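PDB 5A7Z: tRNA (adenine(9)-N1)-methyltransferase from Sulfolobus acidocaldarius, which methylates N1 of the adenosine at position 9 of tRNA, using S-adenosyl-L-methionine as the methyl donor. Local coordinates for residues Gly146-Val151 and Tyr156-Ala161; Met110-Gly115 and Leu130-Cys135. One frame throughout, in Å; residues are numbered along the deposited sequence.

Contact 1: Gly146-Val151 and Tyr156-Ala161; sequences GNLTVV and YVLGRA
L148 and L158 show how a loop returning towards its own strand can be seated by a few methyl groups. Their CD2 atoms meet at 3.9 Å, the two side chains crossing at about a right angle. CG of L148 stands anti to the backbone N (chi1 -179°), which sends the branch out from the strand towards the loop. The same CD2 of L158 lies 4.0 Å from CG2 of V150, again with the side chains nearly perpendicular, so one methyl of the loop residue reaches two alternate residues of the strand. CB of A161 completes the apolar group, lying 4.1 Å from CD2 of L148.

A second set of contacts involves the backbone. The carbonyl O of L148 is 3.6 Å from CA of A161 and is also approached by its CB, while CA of G146 sits 4.3 Å from the carbonyl O of R160. These are van der Waals approaches.

Hydrogen bonding enters through the shape of the loop. L158 to A161 form a type II' beta turn closed by A161 N to L158 O at 3.2 Å, with G159 at its second position adopting positive phi (48°). The turn brings L158 and A161 to the strand together, and R160 N is held by D145 OD2.

Loop 152-161 joins two parallel neighbours, strands 148-151 and 162-164, without an intervening helix and folds back over the first; L148 and V150 pair through their backbones with N162. L158 also packs on V132, D133 and L136 of helix 122-142, and L148 reaches I112 of strand 109-113.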
# COMPACT_ATOMS: atom_id res chain seq x y z
N GLY A 146 1.08 -4.64 6.65
CA GLY A 146 0.01 -5.63 6.88
C GLY A 146 -0.98 -5.68 5.74
O GLY A 146 -1.83 -6.56 5.68
N ASN A 147 -0.86 -4.74 4.82
CA ASN A 147 -1.69 -4.66 3.64
C ASN A 147 -1.05 -5.37 2.48
O ASN A 147 -1.55 -5.37 1.42
CB ASN A 147 -1.96 -3.21 3.26
CG ASN A 147 -2.84 -2.48 4.24
OD1 ASN A 147 -2.37 -1.75 5.06
ND2 ASN A 147 -4.10 -2.67 4.14
N LEU A 148 0.09 -5.95 2.71
CA LEU A 148 0.79 -6.69 1.71
C LEU A 148 0.76 -8.15 2.11
O LEU A 148 1.03 -8.50 3.26
CB LEU A 148 2.24 -6.21 1.62
CG LEU A 148 3.12 -6.88 0.57
CD1 LEU A 148 2.60 -6.63 -0.85
CD2 LEU A 148 4.55 -6.32 0.72
N THR A 149 0.41 -8.99 1.13
CA THR A 149 0.40 -10.43 1.28
C THR A 149 1.22 -11.03 0.15
O THR A 149 1.06 -10.64 -1.04
CB THR A 149 -1.05 -10.97 1.22
OG1 THR A 149 -1.69 -10.70 2.46
CG2 THR A 149 -1.08 -12.45 0.99
N VAL A 150 2.12 -11.93 0.52
CA VAL A 150 2.86 -12.75 -0.45
C VAL A 150 2.44 -14.18 -0.32
O VAL A 150 2.38 -14.77 0.80
CB VAL A 150 4.38 -12.72 -0.22
CG1 VAL A 150 5.09 -13.55 -1.28
CG2 VAL A 150 4.88 -11.29 -0.24
N VAL A 151 2.03 -14.72 -1.43
CA VAL A 151 1.49 -16.04 -1.41
C VAL A 151 2.18 -16.96 -2.36
O VAL A 151 2.44 -16.64 -3.48
CB VAL A 151 -0.02 -16.04 -1.64
CG1 VAL A 151 -0.32 -15.66 -3.06
CG2 VAL A 151 -0.60 -17.39 -1.34
N TYR A 156 9.51 -17.76 3.32
CA TYR A 156 9.97 -16.39 3.15
C TYR A 156 9.58 -15.39 4.23
O TYR A 156 8.61 -15.60 4.90
CB TYR A 156 9.40 -15.88 1.86
CG TYR A 156 10.32 -14.98 1.12
CD1 TYR A 156 11.60 -15.38 0.84
CD2 TYR A 156 9.91 -13.73 0.71
CE1 TYR A 156 12.46 -14.57 0.16
CE2 TYR A 156 10.76 -12.91 0.02
CZ TYR A 156 12.04 -13.34 -0.24
OH TYR A 156 12.92 -12.54 -0.92
N VAL A 157 10.35 -14.32 4.38
CA VAL A 157 10.07 -13.30 5.38
C VAL A 157 10.57 -11.93 4.93
O VAL A 157 11.63 -11.82 4.31
CB VAL A 157 10.71 -13.65 6.74
CG1 VAL A 157 10.49 -12.53 7.73
CG2 VAL A 157 10.14 -14.96 7.27
N LEU A 158 9.58 -11.03 4.99
CA LEU A 158 9.55 -9.71 4.40
C LEU A 158 8.86 -8.70 5.34
O LEU A 158 7.69 -8.48 5.25
CB LEU A 158 8.76 -9.75 3.11
CG LEU A 158 8.67 -8.53 2.23
CD1 LEU A 158 9.97 -8.30 1.52
CD2 LEU A 158 7.57 -8.72 1.22
N GLY A 159 9.61 -8.11 6.24
CA GLY A 159 9.04 -7.27 7.25
C GLY A 159 7.87 -7.93 7.91
O GLY A 159 7.92 -9.09 8.20
N ARG A 160 6.80 -7.19 8.09
CA ARG A 160 5.57 -7.68 8.69
C ARG A 160 4.45 -8.01 7.72
O ARG A 160 3.30 -8.08 8.10
CB ARG A 160 5.05 -6.64 9.64
CG ARG A 160 6.13 -6.11 10.50
CD ARG A 160 6.23 -6.99 11.68
NE ARG A 160 5.42 -6.40 12.70
CZ ARG A 160 4.46 -7.03 13.37
NH1 ARG A 160 4.18 -8.30 13.13
NH2 ARG A 160 3.80 -6.35 14.29
N ALA A 161 4.79 -8.21 6.47
CA ALA A 161 3.83 -8.59 5.48
C ALA A 161 3.24 -9.95 5.82
O ALA A 161 3.84 -10.72 6.54
CB ALA A 161 4.50 -8.61 4.12

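Contact 2: Met110-Gly115 and Leu130-Cys135; sequences MVIDLG and LQVDLC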
# COMPACT_ATOMS: atom_id res chain seq x y z
N MSE A 110 -2.99 -5.93 -1.17
CA MSE A 110 -2.13 -6.11 -2.31
C MSE A 110 -1.52 -7.49 -2.16
O MSE A 110 -0.84 -7.78 -1.18
CB MSE A 110 -1.04 -5.02 -2.27
CG MSE A 110 -1.62 -3.61 -1.99
SE MSE A 110 -2.60 -2.94 -3.59
CE MSE A 110 -4.15 -2.26 -2.66
N VAL A 111 -1.75 -8.35 -3.14
CA VAL A 111 -1.37 -9.76 -3.04
C VAL A 111 -0.38 -10.06 -4.12
O VAL A 111 -0.67 -9.81 -5.31
CB VAL A 111 -2.60 -10.65 -3.20
CG1 VAL A 111 -2.21 -12.10 -3.20
CG2 VAL A 111 -3.59 -10.37 -2.07
N ILE A 112 0.81 -10.47 -3.73
CA ILE A 112 1.80 -10.96 -4.68
C ILE A 112 1.71 -12.48 -4.74
O ILE A 112 1.98 -13.18 -3.75
CB ILE A 112 3.24 -10.56 -4.31
CG1 ILE A 112 3.32 -9.05 -3.98
CG2 ILE A 112 4.21 -10.91 -5.44
CD1 ILE A 112 2.72 -8.19 -5.04
N ASP A 113 1.34 -12.98 -5.92
CA ASP A 113 1.11 -14.42 -6.10
C ASP A 113 2.36 -15.10 -6.64
O ASP A 113 2.66 -15.04 -7.83
CB ASP A 113 -0.07 -14.65 -7.03
CG ASP A 113 -0.53 -16.12 -7.08
OD1 ASP A 113 0.25 -17.06 -6.71
OD2 ASP A 113 -1.69 -16.33 -7.52
N LEU A 114 3.09 -15.75 -5.75
CA LEU A 114 4.31 -16.43 -6.12
C LEU A 114 4.12 -17.95 -6.19
O LEU A 114 5.09 -18.69 -6.17
CB LEU A 114 5.41 -16.10 -5.12
CG LEU A 114 5.96 -14.66 -5.15
CD1 LEU A 114 7.23 -14.59 -4.32
CD2 LEU A 114 6.21 -14.15 -6.57
N GLY A 115 2.89 -18.42 -6.30
CA GLY A 115 2.62 -19.83 -6.64
C GLY A 115 3.48 -20.34 -7.80
O GLY A 115 3.98 -21.42 -7.74
N LEU A 130 13.71 -9.50 -6.04
CA LEU A 130 14.14 -8.13 -5.82
C LEU A 130 12.91 -7.23 -5.84
O LEU A 130 12.75 -6.37 -4.97
CB LEU A 130 15.12 -7.70 -6.91
CG LEU A 130 15.54 -6.24 -6.90
CD1 LEU A 130 16.26 -5.91 -5.58
CD2 LEU A 130 16.44 -5.96 -8.10
N GLN A 131 12.04 -7.44 -6.84
CA GLN A 131 10.79 -6.72 -6.94
C GLN A 131 9.91 -6.91 -5.71
O GLN A 131 9.33 -5.96 -5.19
CB GLN A 131 10.05 -7.11 -8.20
CG GLN A 131 10.73 -6.54 -9.45
CD GLN A 131 10.15 -7.10 -10.72
OE1 GLN A 131 9.02 -7.58 -10.75
NE2 GLN A 131 10.92 -6.99 -11.80
N VAL A 132 9.83 -8.12 -5.21
CA VAL A 132 9.03 -8.34 -4.04
C VAL A 132 9.54 -7.52 -2.89
O VAL A 132 8.79 -6.84 -2.23
CB VAL A 132 8.96 -9.79 -3.67
CG1 VAL A 132 8.55 -9.94 -2.21
CG2 VAL A 132 7.95 -10.47 -4.57
N ASP A 133 10.84 -7.58 -2.65
CA ASP A 133 11.45 -6.82 -1.57
C ASP A 133 11.18 -5.31 -1.69
O ASP A 133 10.84 -4.67 -0.70
CB ASP A 133 12.95 -7.06 -1.54
CG ASP A 133 13.31 -8.44 -0.99
OD1 ASP A 133 12.45 -9.37 -0.95
OD2 ASP A 133 14.49 -8.60 -0.65
N LEU A 134 11.33 -4.78 -2.90
CA LEU A 134 10.97 -3.41 -3.21
C LEU A 134 9.52 -3.05 -2.89
O LEU A 134 9.23 -1.89 -2.61
CB LEU A 134 11.24 -3.12 -4.70
CG LEU A 134 12.72 -3.06 -5.07
CD1 LEU A 134 12.92 -2.84 -6.57
CD2 LEU A 134 13.41 -1.95 -4.29
N CYS A 135 8.62 -4.03 -2.99
CA CYS A 135 7.21 -3.84 -2.65
C CYS A 135 7.05 -3.50 -1.19
O CYS A 135 6.14 -2.79 -0.85
CB CYS A 135 6.36 -5.10 -2.96
SG CYS A 135 6.08 -5.37 -4.73
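I112 and V132, the two residues with the most surface buried between the segments, illustrate how a helix is laid against the parallel strands of a mixed sheet through branched aliphatic side chains. Their CG2 methyls touch at 3.9 Å, and the side chains slide past each other in opposite directions.

V132 has a second neighbour across the contact. The same CG2 lies 4.2 Å from CD1 of L114, two residues beyond I112 and turned to the same side of the chain. The valine methyl is thus shared between two residues of 110-115.

I112 also has a second neighbour. Its CG1 stands anti to the carbonyl carbon, and a chi2 of -52° carries CD1 to within 4.4 Å of SG of C135. This cysteine comes three residues after V132, close to one helical turn further on, so both look towards the strand.

D113 and G115, which flank L114, form an Asx turn: G115 N donates to D113 OD1 at 3.0 Å, meeting that oxygen nearly along its C-O axis. The D113 carboxylate also accepts from A212 N and T213 N in helix 211-220.

The contact joins the first strand and the helix of the beta-alpha-beta unit 109-113, 122-142 and 148-151. Within the sheet I112 also touches L148 and I199, while I242 of helix 242-255 packs against both I112 and C135.

Overall arrangement
Followed from the N terminus, strand 109-113 is the first of the elements concerned, and contact 2 closes a loop of 14 intervening residues, the last eight of them the first part of helix 122-142. The chain then leaves the helix for strand 148-151, which pairs in parallel with 109-113 and completes the beta-alpha-beta crossover. Contact 1 has just four residues between its segments, in the loop that leads to strand 162-164. The two closures are therefore in series, neither nested nor crossed, with centres about 8 Å apart. The probable hydrogen bond from I112 N to T149 O joins their strands, placing both contacts in the parallel core of the SPOUT methyltransferase fold.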